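PDB 1J1I: meta cleavage compound hydrolase from Janthinobacterium, which catalyses the hydrolytic cleavage of a carbon-carbon bond in 2-hydroxy-6-oxo-6-(2'-aminophenyl)hexa-2,4-dienoic acid, a step of carbazole degradation that yields anthranilate. Local coordinates for residues K81-Y86 with A193-A197; A118-G122 with G210-D214; A23-T28 with H94-F98; E85-R91 with A200-I205. All blocks are in the same frame, centred on the assembly; numbering follows the deposited sequence.

Contacts 1, 2 and 4 join the central part of the alpha/beta-hydrolase fold to the helical cap region inserted between strands 131-137 and 225-230, whereas contact 3 lies wholly within the sheet-and-helix body. Contact 2 is buried, with one direct tyrosine hydrogen bond amid apolar packing; the other three are partly buried. Contacts 1 and 4 share Glu85 and Tyr86 and follow successive turns of helix 192-208: lysine methylenes and a long salt bridge come first, then tryptophan packing and bridging waters. Helix 88-101 serves contact 4 with its N-terminus and contact 3 further along. Gln88 of contact 4 hydrogen-bonds Tyr213 of contact 2.

Contact 1 (K81-Y86 with A193-A197); sequences KPDIEY and ATRKA
In this alpha/beta-hydrolase fold, the loop between strand 67-71 and helix 88-101 packs, through Lys81-Tyr86, on the early turns of cap helix 192-208. Residues 193-197 are regular helix, with Ala197 N bonded to Ala193 O at 3.1 Å. The loop folds at Asp83 (phi/psi -82°/85°), the centre of an inverse gamma turn whose Ile84 N to Pro82 O bond is weak at 2.9 Å. The backbones are nearest at Lys81 CA and Ala197 CA, 6.2 Å apart.

Packing dominates. Lys81 (m, t, t, p) lays its methylenes across the helix: CD is 3.5 Å from Ala193 O and 4.0 Å from Ala197 CB, and CE is 3.4 Å from Thr194 OG1. A long aliphatic chain suits this place because its NZ can turn back to Thr79 O and Gly77 O, while Thr194 OG1 bonds Asp191. Ala197, small enough to admit the loop, also meets the ring of Tyr86 (chi1 m), with CZ 4.1 Å from Ala197 CB.

Electrostatics are peripheral: Asp83 OD1 and Lys196 NZ form a long salt bridge of 4.0 Å at the exposed margin. The hydrogen bond of the Tyr86 hydroxyl stays within the loop, OH donating a weak 2.7 Å bond to Pro82 O.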
loop_
_atom_site.group_PDB
_atom_site.type_symbol
_atom_site.label_atom_id
_atom_site.label_comp_id
_atom_site.label_asym_id
_atom_site.label_seq_id
_atom_site.Cartn_x
_atom_site.Cartn_y
_atom_site.Cartn_z
ATOM N N LYS A 81 20.650 -26.745 -13.718
ATOM C CA LYS A 81 20.018 -26.592 -15.017
ATOM C C LYS A 81 20.025 -27.926 -15.753
ATOM O O LYS A 81 20.775 -28.116 -16.708
ATOM C CB LYS A 81 20.775 -25.525 -15.810
ATOM C CG LYS A 81 20.899 -24.219 -15.034
ATOM C CD LYS A 81 21.793 -23.207 -15.712
ATOM C CE LYS A 81 21.834 -21.914 -14.903
ATOM N NZ LYS A 81 22.331 -22.112 -13.510
ATOM N N PRO A 82 19.187 -28.872 -15.308
ATOM C CA PRO A 82 19.126 -30.185 -15.949
ATOM C C PRO A 82 18.514 -30.122 -17.345
ATOM O O PRO A 82 17.848 -29.150 -17.707
ATOM C CB PRO A 82 18.282 -31.000 -14.974
ATOM C CG PRO A 82 17.331 -29.976 -14.434
ATOM C CD PRO A 82 18.241 -28.793 -14.181
ATOM N N ASP A 83 18.752 -31.163 -18.132
ATOM C CA ASP A 83 18.216 -31.214 -19.482
ATOM C C ASP A 83 16.779 -31.701 -19.416
ATOM O O ASP A 83 16.505 -32.891 -19.571
ATOM C CB ASP A 83 19.050 -32.151 -20.351
ATOM C CG ASP A 83 18.511 -32.259 -21.755
ATOM O OD1 ASP A 83 18.290 -31.203 -22.387
ATOM O OD2 ASP A 83 18.309 -33.398 -22.223
ATOM N N ILE A 84 15.865 -30.766 -19.176
ATOM C CA ILE A 84 14.449 -31.079 -19.063
ATOM C C ILE A 84 13.620 -30.014 -19.762
ATOM O O ILE A 84 14.154 -29.031 -20.277
ATOM C CB ILE A 84 13.994 -31.101 -17.594
ATOM C CG1 ILE A 84 14.066 -29.684 -17.015
ATOM C CG2 ILE A 84 14.868 -32.047 -16.784
ATOM C CD1 ILE A 84 13.561 -29.571 -15.589
ATOM N N GLU A 85 12.308 -30.220 -19.779
ATOM C CA GLU A 85 11.410 -29.241 -20.371
ATOM C C GLU A 85 11.138 -28.250 -19.245
ATOM O O GLU A 85 10.655 -28.631 -18.182
ATOM C CB GLU A 85 10.103 -29.898 -20.830
ATOM C CG GLU A 85 9.094 -28.905 -21.392
ATOM C CD GLU A 85 7.850 -29.568 -21.957
ATOM O OE1 GLU A 85 7.312 -30.491 -21.307
ATOM O OE2 GLU A 85 7.401 -29.156 -23.049
ATOM N N TYR A 86 11.475 -26.987 -19.475
ATOM C CA TYR A 86 11.284 -25.953 -18.468
ATOM C C TYR A 86 9.884 -25.360 -18.534
ATOM O O TYR A 86 9.653 -24.366 -19.218
ATOM C CB TYR A 86 12.342 -24.856 -18.645
ATOM C CG TYR A 86 13.733 -25.279 -18.224
ATOM C CD1 TYR A 86 14.241 -24.927 -16.971
ATOM C CD2 TYR A 86 14.537 -26.052 -19.063
ATOM C CE1 TYR A 86 15.516 -25.332 -16.564
ATOM C CE2 TYR A 86 15.814 -26.468 -18.663
ATOM C CZ TYR A 86 16.295 -26.104 -17.414
ATOM O OH TYR A 86 17.543 -26.523 -17.005
ATOM N N ALA A 193 25.791 -22.140 -19.853
ATOM C CA ALA A 193 24.823 -23.064 -19.261
ATOM C C ALA A 193 23.558 -22.292 -18.876
ATOM O O ALA A 193 22.434 -22.750 -19.101
ATOM C CB ALA A 193 25.414 -23.739 -18.031
ATOM N N THR A 194 23.757 -21.116 -18.292
ATOM C CA THR A 194 22.654 -20.259 -17.872
ATOM C C THR A 194 21.872 -19.781 -19.092
ATOM O O THR A 194 20.641 -19.719 -19.075
ATOM C CB THR A 194 23.179 -19.033 -17.102
ATOM O OG1 THR A 194 23.950 -19.475 -15.975
ATOM C CG2 THR A 194 22.021 -18.170 -16.615
ATOM N N ARG A 195 22.594 -19.446 -20.154
ATOM C CA ARG A 195 21.964 -18.975 -21.375
ATOM C C ARG A 195 21.141 -20.075 -22.031
ATOM O O ARG A 195 20.054 -19.818 -22.543
ATOM C CB ARG A 195 23.019 -18.455 -22.356
ATOM C CG ARG A 195 22.437 -18.018 -23.690
ATOM C CD ARG A 195 23.486 -17.383 -24.582
ATOM N NE ARG A 195 22.908 -16.924 -25.842
ATOM C CZ ARG A 195 23.553 -16.179 -26.733
ATOM N NH1 ARG A 195 24.805 -15.801 -26.506
ATOM N NH2 ARG A 195 22.944 -15.807 -27.852
ATOM N N LYS A 196 21.659 -21.301 -22.011
ATOM C CA LYS A 196 20.951 -22.429 -22.604
ATOM C C LYS A 196 19.628 -22.686 -21.884
ATOM O O LYS A 196 18.600 -22.926 -22.522
ATOM C CB LYS A 196 21.817 -23.691 -22.555
ATOM C CG LYS A 196 21.169 -24.916 -23.189
ATOM C CD LYS A 196 22.102 -26.123 -23.151
ATOM C CE LYS A 196 21.471 -27.350 -23.799
ATOM N NZ LYS A 196 20.242 -27.805 -23.089
ATOM N N ALA A 197 19.657 -22.648 -20.555
ATOM C CA ALA A 197 18.446 -22.866 -19.772
ATOM C C ALA A 197 17.468 -21.716 -20.000
ATOM O O ALA A 197 16.255 -21.922 -20.050
ATOM C CB ALA A 197 18.785 -22.979 -18.286
#

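Contact 2 (A118-G122 with G210-D214); sequences ATGLG and GLFYD
This is a buried contact between the middle of helix 114-126 and the extended connection that runs from helix 192-208 to helix 215-218. Residues 118-122 are regular helix, with Gly122 N bonded to Ala118 O at 2.9 Å. Opposite them, Leu211 (phi/psi -101°/104°), Phe212 (-153°/170°) and Tyr213 (-130°/156°) are extended, so Leu211 and Tyr213 point toward the helix and Phe212 away. The backbones come nearest at Ala118 CA and Phe212 CA, 7.7 Å apart.

Tyr213 (chi1 m) reaches in and donates from OH to Ala118 O over 2.7 Å, the acceptor lying near the ring plane. That carbonyl thus serves both the helix and the tyrosine, whose OH is also bonded to Gln88 NE2. Gly122 leaves room for the hydroxyl: its CA is 3.9 Å from Tyr213 OH, and a CB there would be tight.

In the alpha/beta-hydrolase fold this helix follows the nucleophile elbow, and Ser114, the likely nucleophile, stands at its start; the side chain of Leu211 is about 7 Å from that of Ser114. Leu211 (t, t) puts CD2 3.9 Å from Ala118 CB, which also lies 4.1 Å from Tyr213 CE1. Leu121 (t, t) adds to the apolar cluster, with CD2 4.1 Å from Tyr213 CE1. The connection ends at Asp214, the N-cap of helix 215-218, where OD2 accepts from Glu216 N.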
loop_
_atom_site.group_PDB
_atom_site.type_symbol
_atom_site.label_atom_id
_atom_site.label_comp_id
_atom_site.label_asym_id
_atom_site.label_seq_id
_atom_site.Cartn_x
_atom_site.Cartn_y
_atom_site.Cartn_z
ATOM N N ALA A 118 4.810 -15.309 -10.295
ATOM C CA ALA A 118 3.910 -16.324 -10.849
ATOM C C ALA A 118 4.185 -17.676 -10.190
ATOM O O ALA A 118 3.264 -18.456 -9.922
ATOM C CB ALA A 118 4.107 -16.433 -12.359
ATOM N N THR A 119 5.458 -17.949 -9.920
ATOM C CA THR A 119 5.837 -19.215 -9.310
ATOM C C THR A 119 5.396 -19.277 -7.844
ATOM O O THR A 119 4.947 -20.320 -7.373
ATOM C CB THR A 119 7.362 -19.453 -9.447
ATOM O OG1 THR A 119 7.718 -19.440 -10.838
ATOM C CG2 THR A 119 7.751 -20.810 -8.863
ATOM N N GLY A 120 5.513 -18.159 -7.132
ATOM C CA GLY A 120 5.078 -18.119 -5.747
ATOM C C GLY A 120 3.565 -18.282 -5.694
ATOM O O GLY A 120 3.015 -18.950 -4.803
ATOM N N LEU A 121 2.890 -17.675 -6.664
ATOM C CA LEU A 121 1.436 -17.749 -6.753
ATOM C C LEU A 121 1.024 -19.201 -6.980
ATOM O O LEU A 121 0.085 -19.695 -6.355
ATOM C CB LEU A 121 0.934 -16.860 -7.903
ATOM C CG LEU A 121 -0.574 -16.565 -7.981
ATOM C CD1 LEU A 121 -0.819 -15.383 -8.909
ATOM C CD2 LEU A 121 -1.334 -17.792 -8.468
ATOM N N GLY A 122 1.739 -19.883 -7.869
ATOM C CA GLY A 122 1.438 -21.276 -8.151
ATOM C C GLY A 122 1.542 -22.144 -6.908
ATOM O O GLY A 122 0.667 -22.977 -6.642
ATOM N N GLY A 210 2.721 -16.999 -23.748
ATOM C CA GLY A 210 3.014 -16.192 -22.577
ATOM C C GLY A 210 2.944 -17.006 -21.298
ATOM O O GLY A 210 2.532 -18.169 -21.311
ATOM N N LEU A 211 3.353 -16.391 -20.191
ATOM C CA LEU A 211 3.342 -17.041 -18.882
ATOM C C LEU A 211 2.111 -16.522 -18.150
ATOM O O LEU A 211 2.104 -15.395 -17.661
ATOM C CB LEU A 211 4.604 -16.660 -18.103
ATOM C CG LEU A 211 5.043 -17.507 -16.901
ATOM C CD1 LEU A 211 6.151 -16.758 -16.171
ATOM C CD2 LEU A 211 3.882 -17.777 -15.962
ATOM N N PHE A 212 1.069 -17.339 -18.061
ATOM C CA PHE A 212 -0.149 -16.881 -17.409
ATOM C C PHE A 212 -0.977 -18.008 -16.804
ATOM O O PHE A 212 -0.727 -19.186 -17.039
ATOM C CB PHE A 212 -1.010 -16.135 -18.432
ATOM C CG PHE A 212 -1.512 -17.016 -19.540
ATOM C CD1 PHE A 212 -2.616 -17.843 -19.346
ATOM C CD2 PHE A 212 -0.849 -17.063 -20.763
ATOM C CE1 PHE A 212 -3.052 -18.707 -20.350
ATOM C CE2 PHE A 212 -1.276 -17.923 -21.776
ATOM C CZ PHE A 212 -2.381 -18.747 -21.567
ATOM N N TYR A 213 -1.975 -17.609 -16.026
ATOM C CA TYR A 213 -2.906 -18.530 -15.395
ATOM C C TYR A 213 -4.285 -17.997 -15.736
ATOM O O TYR A 213 -4.446 -16.812 -16.033
ATOM C CB TYR A 213 -2.756 -18.518 -13.875
ATOM C CG TYR A 213 -1.406 -18.945 -13.356
ATOM C CD1 TYR A 213 -0.665 -18.100 -12.529
ATOM C CD2 TYR A 213 -0.883 -20.205 -13.654
ATOM C CE1 TYR A 213 0.562 -18.496 -12.006
ATOM C CE2 TYR A 213 0.346 -20.611 -13.133
ATOM C CZ TYR A 213 1.060 -19.750 -12.309
ATOM O OH TYR A 213 2.261 -20.142 -11.768
ATOM N N ASP A 214 -5.284 -18.868 -15.706
ATOM C CA ASP A 214 -6.632 -18.414 -15.976
ATOM C C ASP A 214 -7.033 -17.619 -14.738
ATOM O O ASP A 214 -6.579 -17.910 -13.632
ATOM C CB ASP A 214 -7.588 -19.592 -16.124
ATOM C CG ASP A 214 -8.957 -19.162 -16.597
ATOM O OD1 ASP A 214 -9.162 -19.106 -17.827
ATOM O OD2 ASP A 214 -9.819 -18.858 -15.744
#

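Contact 3 (A23-T28 with H94-F98); sequences AGGVET and HLHDF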
loop_
_atom_site.group_PDB
_atom_site.type_symbol
_atom_site.label_atom_id
_atom_site.label_comp_id
_atom_site.label_asym_id
_atom_site.label_seq_id
_atom_site.Cartn_x
_atom_site.Cartn_y
_atom_site.Cartn_z
ATOM N N ALA A 23 17.210 -29.769 -3.597
ATOM C CA ALA A 23 15.755 -29.633 -3.576
ATOM C C ALA A 23 15.102 -30.708 -4.431
ATOM O O ALA A 23 14.857 -30.513 -5.621
ATOM C CB ALA A 23 15.338 -28.229 -4.059
ATOM N N GLY A 24 14.840 -31.857 -3.808
ATOM C CA GLY A 24 14.213 -32.962 -4.507
ATOM C C GLY A 24 14.941 -33.421 -5.758
ATOM O O GLY A 24 14.312 -33.871 -6.711
ATOM N N GLY A 25 16.264 -33.306 -5.764
ATOM C CA GLY A 25 17.021 -33.732 -6.926
ATOM C C GLY A 25 17.654 -32.587 -7.685
ATOM O O GLY A 25 18.539 -32.802 -8.511
ATOM N N VAL A 26 17.203 -31.368 -7.416
ATOM C CA VAL A 26 17.760 -30.196 -8.082
ATOM C C VAL A 26 18.588 -29.373 -7.093
ATOM O O VAL A 26 18.036 -28.768 -6.171
ATOM C CB VAL A 26 16.639 -29.293 -8.675
ATOM C CG1 VAL A 26 17.254 -28.068 -9.360
ATOM C CG2 VAL A 26 15.805 -30.086 -9.679
ATOM N N GLU A 27 19.911 -29.367 -7.264
ATOM C CA GLU A 27 20.769 -28.581 -6.378
ATOM C C GLU A 27 20.306 -27.144 -6.554
ATOM O O GLU A 27 20.143 -26.676 -7.681
ATOM C CB GLU A 27 22.251 -28.680 -6.769
ATOM C CG GLU A 27 23.124 -29.580 -5.883
ATOM C CD GLU A 27 22.697 -29.609 -4.419
ATOM O OE1 GLU A 27 21.862 -30.461 -4.083
ATOM O OE2 GLU A 27 23.188 -28.786 -3.613
ATOM N N THR A 28 20.115 -26.444 -5.442
ATOM C CA THR A 28 19.613 -25.078 -5.487
ATOM C C THR A 28 20.468 -24.111 -4.686
ATOM O O THR A 28 20.903 -24.422 -3.579
ATOM C CB THR A 28 18.166 -25.040 -4.950
ATOM O OG1 THR A 28 17.386 -26.026 -5.637
ATOM C CG2 THR A 28 17.540 -23.666 -5.162
ATOM N N HIS A 94 9.657 -27.131 -8.232
ATOM C CA HIS A 94 10.980 -26.852 -7.692
ATOM C C HIS A 94 10.890 -26.027 -6.414
ATOM O O HIS A 94 11.533 -26.352 -5.417
ATOM C CB HIS A 94 11.853 -26.111 -8.713
ATOM C CG HIS A 94 13.147 -25.620 -8.142
ATOM N ND1 HIS A 94 13.441 -24.281 -8.005
ATOM C CD2 HIS A 94 14.212 -26.290 -7.637
ATOM C CE1 HIS A 94 14.628 -24.146 -7.443
ATOM N NE2 HIS A 94 15.119 -25.352 -7.209
ATOM N N LEU A 95 10.100 -24.957 -6.444
ATOM C CA LEU A 95 9.947 -24.107 -5.271
ATOM C C LEU A 95 9.365 -24.932 -4.124
ATOM O O LEU A 95 9.774 -24.788 -2.970
ATOM C CB LEU A 95 9.049 -22.909 -5.594
ATOM C CG LEU A 95 8.689 -21.961 -4.443
ATOM C CD1 LEU A 95 9.965 -21.472 -3.761
ATOM C CD2 LEU A 95 7.889 -20.772 -4.988
ATOM N N HIS A 96 8.416 -25.803 -4.448
ATOM C CA HIS A 96 7.808 -26.673 -3.446
ATOM C C HIS A 96 8.884 -27.546 -2.799
ATOM O O HIS A 96 8.954 -27.657 -1.573
ATOM C CB HIS A 96 6.732 -27.555 -4.099
ATOM C CG HIS A 96 6.373 -28.776 -3.303
ATOM N ND1 HIS A 96 7.148 -29.915 -3.301
ATOM C CD2 HIS A 96 5.320 -29.036 -2.491
ATOM C CE1 HIS A 96 6.586 -30.827 -2.525
ATOM N NE2 HIS A 96 5.476 -30.319 -2.021
ATOM N N ASP A 97 9.725 -28.152 -3.632
ATOM C CA ASP A 97 10.792 -29.022 -3.154
ATOM C C ASP A 97 11.834 -28.253 -2.338
ATOM O O ASP A 97 12.337 -28.756 -1.332
ATOM C CB ASP A 97 11.463 -29.749 -4.336
ATOM C CG ASP A 97 10.509 -30.695 -5.070
ATOM O OD1 ASP A 97 9.428 -31.007 -4.535
ATOM O OD2 ASP A 97 10.843 -31.144 -6.186
ATOM N N PHE A 98 12.152 -27.031 -2.759
ATOM C CA PHE A 98 13.119 -26.215 -2.032
ATOM C C PHE A 98 12.592 -25.925 -0.630
ATOM O O PHE A 98 13.309 -26.077 0.354
ATOM C CB PHE A 98 13.377 -24.897 -2.765
ATOM C CG PHE A 98 14.264 -23.942 -2.009
ATOM C CD1 PHE A 98 13.719 -22.860 -1.327
ATOM C CD2 PHE A 98 15.646 -24.127 -1.979
ATOM C CE1 PHE A 98 14.531 -21.965 -0.624
ATOM C CE2 PHE A 98 16.474 -23.243 -1.278
ATOM C CZ PHE A 98 15.912 -22.154 -0.598
HETATM O O HOH W 1 12.830 -30.093 -7.664
#
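A beta-hairpin with a two-residue loop, joining strands 17-23 and 26-33, here rests its turn on helix 88-101. The type I' turn from Ala23 to Val26 is closed by Ala23 N to Val26 O (2.9 Å) and Val26 N to Ala23 O (3.1 Å), with glycines at the two central positions of positive phi. Gly24 has a second reason to be small, since a CB would clash with Asp97 OD2.

Ala23 fits close against the helix, CB 3.6 Å from Phe98 CA. His94 NE2 donates to Thr28 OG1 (2.8 Å), and Thr28 OG1 in turn donates a hydrogen bond to Val26 O (2.9 Å). Water 1 bridges Ala23 O (2.9 Å) and Asp97 OD2 (2.7 Å), while Asp97 OD1 accepts from His96 ND1 at 2.8 Å. Thr28 CG2 touches Phe98 CD2 at 3.7 Å.

The axes of strand 26-28 and helix 94-98 cross at -68°, 10.1 Å apart. Phe98 packs on Ile69 and Met71 of strand 67-71 and meets Tyr30 edge-to-face, while Leu95 turns to Thr119 and Val123 of helix 114-126.

Contact 4 (E85-R91 with A200-I205); sequences EYTQDRR and ATMQWI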
loop_
_atom_site.group_PDB
_atom_site.type_symbol
_atom_site.label_atom_id
_atom_site.label_comp_id
_atom_site.label_asym_id
_atom_site.label_seq_id
_atom_site.Cartn_x
_atom_site.Cartn_y
_atom_site.Cartn_z
ATOM N N GLU A 85 12.308 -30.220 -19.779
ATOM C CA GLU A 85 11.410 -29.241 -20.371
ATOM C C GLU A 85 11.138 -28.250 -19.245
ATOM O O GLU A 85 10.655 -28.631 -18.182
ATOM C CB GLU A 85 10.103 -29.898 -20.830
ATOM C CG GLU A 85 9.094 -28.905 -21.392
ATOM C CD GLU A 85 7.850 -29.568 -21.957
ATOM O OE1 GLU A 85 7.312 -30.491 -21.307
ATOM O OE2 GLU A 85 7.401 -29.156 -23.049
ATOM N N TYR A 86 11.475 -26.987 -19.475
ATOM C CA TYR A 86 11.284 -25.953 -18.468
ATOM C C TYR A 86 9.884 -25.360 -18.534
ATOM O O TYR A 86 9.653 -24.366 -19.218
ATOM C CB TYR A 86 12.342 -24.856 -18.645
ATOM C CG TYR A 86 13.733 -25.279 -18.224
ATOM C CD1 TYR A 86 14.241 -24.927 -16.971
ATOM C CD2 TYR A 86 14.537 -26.052 -19.063
ATOM C CE1 TYR A 86 15.516 -25.332 -16.564
ATOM C CE2 TYR A 86 15.814 -26.468 -18.663
ATOM C CZ TYR A 86 16.295 -26.104 -17.414
ATOM O OH TYR A 86 17.543 -26.523 -17.005
ATOM N N THR A 87 8.953 -25.987 -17.820
ATOM C CA THR A 87 7.566 -25.528 -17.782
ATOM C C THR A 87 7.307 -24.767 -16.484
ATOM O O THR A 87 8.087 -24.862 -15.538
ATOM C CB THR A 87 6.590 -26.713 -17.831
ATOM O OG1 THR A 87 6.686 -27.458 -16.609
ATOM C CG2 THR A 87 6.923 -27.631 -19.002
ATOM N N GLN A 88 6.212 -24.013 -16.440
ATOM C CA GLN A 88 5.869 -23.272 -15.231
ATOM C C GLN A 88 5.593 -24.298 -14.137
ATOM O O GLN A 88 5.908 -24.085 -12.970
ATOM C CB GLN A 88 4.637 -22.397 -15.478
ATOM C CG GLN A 88 4.174 -21.588 -14.268
ATOM C CD GLN A 88 5.284 -20.766 -13.638
ATOM O OE1 GLN A 88 6.248 -20.381 -14.302
ATOM N NE2 GLN A 88 5.145 -20.479 -12.350
ATOM N N ASP A 89 5.025 -25.432 -14.533
ATOM C CA ASP A 89 4.725 -26.501 -13.594
ATOM C C ASP A 89 6.013 -26.970 -12.907
ATOM O O ASP A 89 6.028 -27.235 -11.702
ATOM C CB ASP A 89 4.083 -27.669 -14.339
ATOM C CG ASP A 89 2.933 -27.228 -15.228
ATOM O OD1 ASP A 89 3.134 -26.337 -16.098
ATOM O OD2 ASP A 89 1.825 -27.780 -15.058
ATOM N N ARG A 90 7.092 -27.053 -13.679
ATOM C CA ARG A 90 8.384 -27.495 -13.159
ATOM C C ARG A 90 8.976 -26.489 -12.164
ATOM O O ARG A 90 9.582 -26.882 -11.165
ATOM C CB ARG A 90 9.353 -27.735 -14.321
ATOM C CG ARG A 90 10.437 -28.755 -14.034
ATOM C CD ARG A 90 9.847 -30.062 -13.516
ATOM N NE ARG A 90 10.838 -31.132 -13.477
ATOM C CZ ARG A 90 11.300 -31.755 -14.557
ATOM N NH1 ARG A 90 10.857 -31.417 -15.762
ATOM N NH2 ARG A 90 12.206 -32.715 -14.433
ATOM N N ARG A 91 8.808 -25.195 -12.429
ATOM C CA ARG A 91 9.317 -24.182 -11.507
ATOM C C ARG A 91 8.519 -24.210 -10.202
ATOM O O ARG A 91 9.077 -24.025 -9.118
ATOM C CB ARG A 91 9.244 -22.782 -12.128
ATOM C CG ARG A 91 10.386 -22.444 -13.084
ATOM C CD ARG A 91 10.260 -21.008 -13.605
ATOM N NE ARG A 91 9.120 -20.864 -14.507
ATOM C CZ ARG A 91 9.132 -21.213 -15.790
ATOM N NH1 ARG A 91 10.232 -21.722 -16.330
ATOM N NH2 ARG A 91 8.042 -21.068 -16.531
ATOM N N ALA A 200 15.654 -22.204 -23.261
ATOM C CA ALA A 200 14.641 -23.249 -23.117
ATOM C C ALA A 200 13.449 -22.723 -22.319
ATOM O O ALA A 200 12.298 -23.026 -22.635
ATOM C CB ALA A 200 15.236 -24.467 -22.422
ATOM N N THR A 201 13.731 -21.941 -21.281
ATOM C CA THR A 201 12.675 -21.364 -20.451
ATOM C C THR A 201 11.762 -20.462 -21.296
ATOM O O THR A 201 10.536 -20.577 -21.238
ATOM C CB THR A 201 13.282 -20.537 -19.277
ATOM O OG1 THR A 201 13.939 -21.423 -18.357
ATOM C CG2 THR A 201 12.202 -19.760 -18.541
ATOM N N MET A 202 12.365 -19.573 -22.082
ATOM C CA MET A 202 11.599 -18.658 -22.926
ATOM C C MET A 202 10.859 -19.366 -24.055
ATOM O O MET A 202 9.789 -18.927 -24.478
ATOM C CB MET A 202 12.514 -17.576 -23.510
ATOM C CG MET A 202 13.134 -16.665 -22.462
ATOM S SD MET A 202 11.911 -16.112 -21.244
ATOM C CE MET A 202 10.855 -15.088 -22.252
ATOM N N GLN A 203 11.429 -20.465 -24.535
ATOM C CA GLN A 203 10.815 -21.229 -25.614
ATOM C C GLN A 203 9.461 -21.777 -25.182
ATOM O O GLN A 203 8.470 -21.642 -25.902
ATOM C CB GLN A 203 11.726 -22.388 -26.026
ATOM C CG GLN A 203 11.222 -23.167 -27.230
ATOM C CD GLN A 203 12.086 -24.370 -27.542
ATOM O OE1 GLN A 203 13.309 -24.308 -27.433
ATOM N NE2 GLN A 203 11.455 -25.469 -27.946
ATOM N N TRP A 204 9.418 -22.397 -24.005
ATOM C CA TRP A 204 8.169 -22.952 -23.501
ATOM C C TRP A 204 7.124 -21.854 -23.327
ATOM O O TRP A 204 5.972 -22.015 -23.715
ATOM C CB TRP A 204 8.384 -23.647 -22.156
ATOM C CG TRP A 204 7.132 -24.267 -21.638
ATOM C CD1 TRP A 204 6.614 -25.489 -21.983
ATOM C CD2 TRP A 204 6.190 -23.673 -20.737
ATOM N NE1 TRP A 204 5.411 -25.687 -21.352
ATOM C CE2 TRP A 204 5.124 -24.586 -20.577
ATOM C CE3 TRP A 204 6.141 -22.452 -20.045
ATOM C CZ2 TRP A 204 4.019 -24.325 -19.757
ATOM C CZ3 TRP A 204 5.039 -22.186 -19.226
ATOM C CH2 TRP A 204 3.997 -23.119 -19.090
ATOM N N ILE A 205 7.527 -20.742 -22.726
ATOM C CA ILE A 205 6.613 -19.627 -22.508
ATOM C C ILE A 205 6.074 -19.151 -23.861
ATOM O O ILE A 205 4.876 -18.950 -24.037
ATOM C CB ILE A 205 7.343 -18.467 -21.796
ATOM C CG1 ILE A 205 7.670 -18.878 -20.356
ATOM C CG2 ILE A 205 6.491 -17.211 -21.822
ATOM C CD1 ILE A 205 8.505 -17.872 -19.604
HETATM O O HOH W 2 9.234 -21.821 -19.086
HETATM O O HOH W 3 12.218 -26.377 -21.962
HETATM O O HOH W 4 13.040 -21.936 -15.642
#
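Ala200 opens the helical side: its small CB lies 3.8 Å from Tyr86 CD2, letting the ring settle on the helix. Water 3 accepts from Tyr86 N (2.7 Å) and gives a weak bond to Ala200 O (3.4 Å).

One residue on, Thr201 CA is 5.2 Å from Tyr86 CA, and its CG2 packs 3.6 Å from Arg91 NH1. Its OG1 bonds Ala197 O and accepts from water 4 (2.9 Å), which also accepts a hydrogen bond from Arg91 NH1 (2.9 Å). Water 2 ties Thr201 O (2.8 Å), Tyr86 O (2.6 Å) and Arg91 NH2 (2.9 Å) together. No direct hydrogen bond crosses, so these waters carry the polar link. Arg91 is held for it by Gln88 OE1, 2.9 Å from both its NE and NH2.

Trp204 buries the most surface. Its broad indole suits the start of helix 88-101: Thr87 CG2 makes a CH-pi contact 3.8 Å from the five-membered ring centroid, and Gln88 N lies over the ring face, 3.5 Å from Trp204 CZ3. Thr87 is also the N-cap, its OG1 accepting from Arg90 N at 3.0 Å.

Ile205 touches only lightly, CG1 4.4 Å from Arg91 NH2. Cap helix 192-208 thus lies across the N-terminus of helix 88-101, while Arg91, Thr201 and Ile205 all meet Met115 of helix 114-126, next to the probable nucleophile Ser114.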